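Kiaa0380 (Homo sapiens, PDB 1HTJ) probably links heterotrimeric G protein signalling to Rho GTPases, as the RGS-like domain of the guanine nucleotide exchange factor PDZ-RhoGEF. Local coordinates at residues G119-C122 / E123-E126; I84-I87 / F88-N92. The protein carries 3 engineered substitutions. All blocks are in the same frame, centred on the assembly; numbering follows the deposited sequence.

Contact 1: G119-C122 / E123-E126; sequences GVLC and EAQE
Gln125 reaches back along its own helix so that its CG lies 3.4 Å from Leu121 O, while its backbone N donates to that same oxygen at 2.7 Å. Set anti to the carbonyl carbon (chi1 -75°) and extended beyond CG, its side chain runs back along the turn before it and brings OE1 within 3.8 Å of Cys122 CA. The amide is held from outside this turn: NE2 hydrogen-bonds to Tyr63 O and Glu67 OE1 of helix 58-69, two acceptors that should hold the amide in one orientation.

One residue on, Glu126 takes a different course. Its chain folds at chi2 (-51°), curling CG back to 3.3 Å from Cys122 O, the oxygen that its own backbone N grips at 3.2 Å. Carboxylate oxygen OE2 ends beside that carbonyl oxygen, and since both are acceptors the proximity earns no bond. Glu123, by contrast, stretches out: CB rests 3.1 Å from Val120 O, CG passes Gly119 O, and the carboxylate carries on past the flank of Val120, where OE2 comes 4.3 Å from Val120 CG1. On the buried side the methyl of Ala124 lies close to Leu121 O and faces Leu121 CD2 at a loose 4.5 Å.

All four backbone bonds run from residue i+4 to residue i, as in a regular alpha helix. Glu123 and Glu126 are exposed, though Glu123 also brushes Leu103 of helix 101-112; Val120, Leu121, Ala124 and Gln125 are buried. On that inner side, near the start of helix 118-144, Val120 and Ala124 meet Ile107 of helix 101-112, while Leu121 and Ala124 pack on Phe62, and Gln125 on Ala66, of helix 58-69.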
loop_
_atom_site.group_PDB
_atom_site.type_symbol
_atom_site.label_atom_id
_atom_site.label_comp_id
_atom_site.label_asym_id
_atom_site.label_seq_id
_atom_site.Cartn_x
_atom_site.Cartn_y
_atom_site.Cartn_z
ATOM N N GLY A 119 14.557 -7.232 8.501
ATOM C CA GLY A 119 14.255 -7.204 9.915
ATOM C C GLY A 119 13.773 -5.854 10.392
ATOM O O GLY A 119 12.690 -5.738 10.974
ATOM N N VAL A 120 14.584 -4.828 10.154
ATOM C CA VAL A 120 14.238 -3.481 10.561
ATOM C C VAL A 120 12.981 -2.994 9.827
ATOM O O VAL A 120 12.137 -2.331 10.424
ATOM C CB VAL A 120 15.414 -2.509 10.310
ATOM C CG1 VAL A 120 16.571 -2.858 11.216
ATOM C CG2 VAL A 120 15.862 -2.587 8.873
ATOM N N LEU A 121 12.846 -3.325 8.546
ATOM C CA LEU A 121 11.662 -2.896 7.813
ATOM C C LEU A 121 10.425 -3.509 8.448
ATOM O O LEU A 121 9.374 -2.865 8.522
ATOM C CB LEU A 121 11.764 -3.258 6.326
ATOM C CG LEU A 121 12.639 -2.251 5.561
ATOM C CD1 LEU A 121 12.698 -2.579 4.090
ATOM C CD2 LEU A 121 12.083 -0.859 5.762
ATOM N N CYS A 122 10.559 -4.745 8.928
ATOM C CA CYS A 122 9.461 -5.434 9.598
ATOM C C CYS A 122 9.164 -4.638 10.869
ATOM O O CYS A 122 8.008 -4.436 11.245
ATOM C CB CYS A 122 9.883 -6.859 9.951
ATOM S SG CYS A 122 8.518 -8.017 10.178
ATOM N N GLU A 123 10.220 -4.176 11.529
ATOM C CA GLU A 123 10.045 -3.379 12.735
ATOM C C GLU A 123 9.334 -2.078 12.361
ATOM O O GLU A 123 8.509 -1.577 13.120
ATOM C CB GLU A 123 11.402 -3.045 13.370
ATOM C CG GLU A 123 12.024 -4.159 14.207
ATOM C CD GLU A 123 13.401 -3.784 14.747
ATOM O OE1 GLU A 123 13.506 -2.753 15.452
ATOM O OE2 GLU A 123 14.377 -4.521 14.463
ATOM N N ALA A 124 9.672 -1.535 11.189
ATOM C CA ALA A 124 9.077 -0.288 10.718
ATOM C C ALA A 124 7.603 -0.501 10.415
ATOM O O ALA A 124 6.766 0.319 10.769
ATOM C CB ALA A 124 9.813 0.222 9.474
ATOM N N GLN A 125 7.286 -1.609 9.764
ATOM C CA GLN A 125 5.902 -1.898 9.455
ATOM C C GLN A 125 5.062 -1.802 10.727
ATOM O O GLN A 125 3.978 -1.198 10.717
ATOM C CB GLN A 125 5.763 -3.293 8.839
ATOM C CG GLN A 125 6.232 -3.371 7.406
ATOM C CD GLN A 125 5.966 -4.724 6.778
ATOM O OE1 GLN A 125 6.476 -5.739 7.239
ATOM N NE2 GLN A 125 5.170 -4.745 5.722
ATOM N N GLU A 126 5.559 -2.383 11.820
ATOM C CA GLU A 126 4.837 -2.353 13.094
ATOM C C GLU A 126 4.512 -0.925 13.510
ATOM O O GLU A 126 3.438 -0.656 14.044
ATOM C CB GLU A 126 5.655 -3.006 14.213
ATOM C CG GLU A 126 6.095 -4.433 13.944
ATOM C CD GLU A 126 4.951 -5.331 13.511
ATOM O OE1 GLU A 126 3.946 -5.451 14.261
ATOM O OE2 GLU A 126 5.065 -5.926 12.413
#

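Contact 2: I84-I87 / F88-N92; sequences IWNI and FLEKN
Trp85 lays its indole across the turn that follows it, and Glu90 CB stands over one ring face, 3.3 Å from Trp85 NE1. The torsion that swings the ring there, chi1 168°, sets CG opposite the backbone N and sends the indole forward along the helix. On that side Leu89 CB closes on Trp85 CE3 at 3.6 Å. It is the CB of Glu90 that covers the indole; its carboxylate lies farther on, with its plane perpendicular to the ring.

Phe88 is the other tightly packed piece. Ile87 CG2 sits almost squarely above its ring, 3.5 Å from the Phe88 centroid and 7° off the normal, a CH-pi contact between side chains that lie abreast and point the same way. Ile84 CG2 approaches Phe88 CD1 more loosely, at 4.2 Å. Ile84 also touches Phe62 of helix 58-69, whose ring meets that of Phe88.

Helix 76-89 of this RGS-like domain runs out here in a wider pi-type turn. Phe88 N keeps the ordinary i+4 bond to Ile84 O, but Trp85 O accepts twice. Glu90 N, at 2.8 Å, comes in nearly head-on to that carbonyl, while Leu89 N, at 3.0 Å, sits 40° above its plane. The two N-H groups thus share one acceptor as the chain leaves the helix.

Beyond this point the packing thins out toward solvent. Glu90 CG passes Asn86 O at 3.9 Å, then the chain bends at chi2 and its carboxylate leads away from the helix into the loop that follows.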
loop_
_atom_site.group_PDB
_atom_site.type_symbol
_atom_site.label_atom_id
_atom_site.label_comp_id
_atom_site.label_asym_id
_atom_site.label_seq_id
_atom_site.Cartn_x
_atom_site.Cartn_y
_atom_site.Cartn_z
ATOM N N ILE A 84 12.366 2.847 -1.193
ATOM C CA ILE A 84 11.596 2.898 0.042
ATOM C C ILE A 84 12.133 3.994 0.964
ATOM O O ILE A 84 11.369 4.738 1.581
ATOM C CB ILE A 84 11.653 1.559 0.793
ATOM C CG1 ILE A 84 10.669 0.570 0.165
ATOM C CG2 ILE A 84 11.316 1.776 2.270
ATOM C CD1 ILE A 84 10.757 -0.848 0.739
ATOM N N TRP A 85 13.454 4.099 1.047
ATOM C CA TRP A 85 14.082 5.094 1.909
ATOM C C TRP A 85 13.799 6.526 1.480
ATOM O O TRP A 85 13.441 7.366 2.306
ATOM C CB TRP A 85 15.597 4.868 1.961
ATOM C CG TRP A 85 16.332 6.007 2.582
ATOM C CD1 TRP A 85 16.989 7.019 1.935
ATOM C CD2 TRP A 85 16.438 6.286 3.982
ATOM N NE1 TRP A 85 17.497 7.914 2.852
ATOM C CE2 TRP A 85 17.171 7.486 4.115
ATOM C CE3 TRP A 85 15.976 5.637 5.141
ATOM C CZ2 TRP A 85 17.457 8.050 5.362
ATOM C CZ3 TRP A 85 16.256 6.194 6.382
ATOM C CH2 TRP A 85 16.990 7.389 6.486
ATOM N N ASN A 86 13.969 6.795 0.188
ATOM C CA ASN A 86 13.753 8.132 -0.383
ATOM C C ASN A 86 12.288 8.561 -0.397
ATOM O O ASN A 86 11.979 9.742 -0.239
ATOM C CB ASN A 86 14.312 8.194 -1.816
ATOM C CG ASN A 86 15.835 8.183 -1.846
ATOM O OD1 ASN A 86 16.474 9.001 -1.195
ATOM N ND2 ASN A 86 16.416 7.256 -2.597
ATOM N N ILE A 87 11.388 7.604 -0.586
ATOM C CA ILE A 87 9.971 7.920 -0.634
ATOM C C ILE A 87 9.297 8.047 0.725
ATOM O O ILE A 87 8.481 8.960 0.948
ATOM C CB ILE A 87 9.207 6.867 -1.447
ATOM C CG1 ILE A 87 9.616 6.962 -2.915
ATOM C CG2 ILE A 87 7.699 7.063 -1.286
ATOM C CD1 ILE A 87 8.976 5.936 -3.788
ATOM N N PHE A 88 9.652 7.150 1.637
ATOM C CA PHE A 88 9.005 7.119 2.942
ATOM C C PHE A 88 9.789 7.480 4.189
ATOM O O PHE A 88 9.215 8.007 5.133
ATOM C CB PHE A 88 8.423 5.719 3.196
ATOM C CG PHE A 88 7.568 5.193 2.077
ATOM C CD1 PHE A 88 8.089 4.304 1.152
ATOM C CD2 PHE A 88 6.230 5.575 1.965
ATOM C CE1 PHE A 88 7.296 3.797 0.136
ATOM C CE2 PHE A 88 5.427 5.076 0.950
ATOM C CZ PHE A 88 5.959 4.184 0.031
ATOM N N LEU A 89 11.087 7.214 4.207
ATOM C CA LEU A 89 11.821 7.417 5.440
ATOM C C LEU A 89 12.854 8.497 5.609
ATOM O O LEU A 89 13.189 8.843 6.742
ATOM C CB LEU A 89 12.449 6.085 5.850
ATOM C CG LEU A 89 11.498 4.887 5.836
ATOM C CD1 LEU A 89 12.287 3.608 6.050
ATOM C CD2 LEU A 89 10.425 5.069 6.906
ATOM N N GLU A 90 13.376 9.037 4.522
ATOM C CA GLU A 90 14.392 10.054 4.686
ATOM C C GLU A 90 13.793 11.392 5.123
ATOM O O GLU A 90 12.596 11.638 4.960
ATOM C CB GLU A 90 15.218 10.182 3.404
ATOM C CG GLU A 90 14.597 10.988 2.304
ATOM C CD GLU A 90 15.088 12.413 2.319
ATOM O OE1 GLU A 90 16.319 12.596 2.379
ATOM O OE2 GLU A 90 14.254 13.344 2.269
ATOM N N LYS A 91 14.645 12.228 5.713
ATOM C CA LYS A 91 14.275 13.547 6.222
ATOM C C LYS A 91 13.124 14.263 5.521
ATOM O O LYS A 91 12.185 14.728 6.169
ATOM C CB LYS A 91 15.503 14.482 6.203
ATOM C CG LYS A 91 16.142 14.686 7.572
ATOM C CD LYS A 91 15.138 15.305 8.558
ATOM C CE LYS A 91 15.631 15.218 10.007
ATOM N NZ LYS A 91 17.021 15.734 10.186
ATOM N N ASN A 92 13.212 14.371 4.202
ATOM C CA ASN A 92 12.201 15.081 3.438
ATOM C C ASN A 92 11.443 14.192 2.474
ATOM O O ASN A 92 11.110 14.613 1.373
ATOM C CB ASN A 92 12.868 16.219 2.670
ATOM C CG ASN A 92 13.602 17.178 3.584
ATOM O OD1 ASN A 92 13.024 17.696 4.543
ATOM N ND2 ASN A 92 14.882 17.427 3.293
#

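Contact 2 closes at the end of helix 76-89 before contact 1 opens on helix 118-144, and their centres lie about 15 Å apart. They nevertheless touch directly: Leu121 CD1 meets Ile84 CD1 at 4.2 Å, an apolar bridge between the two helices. Two further helices are shared. Phe62 and Tyr69 of helix 58-69 and Ile107 of helix 101-112 are each touched by side chains of both contacts. The two contribute their buried sides to one apolar cluster of the RGS-like domain, with each contact centred about 15 Å from the centre of the chain.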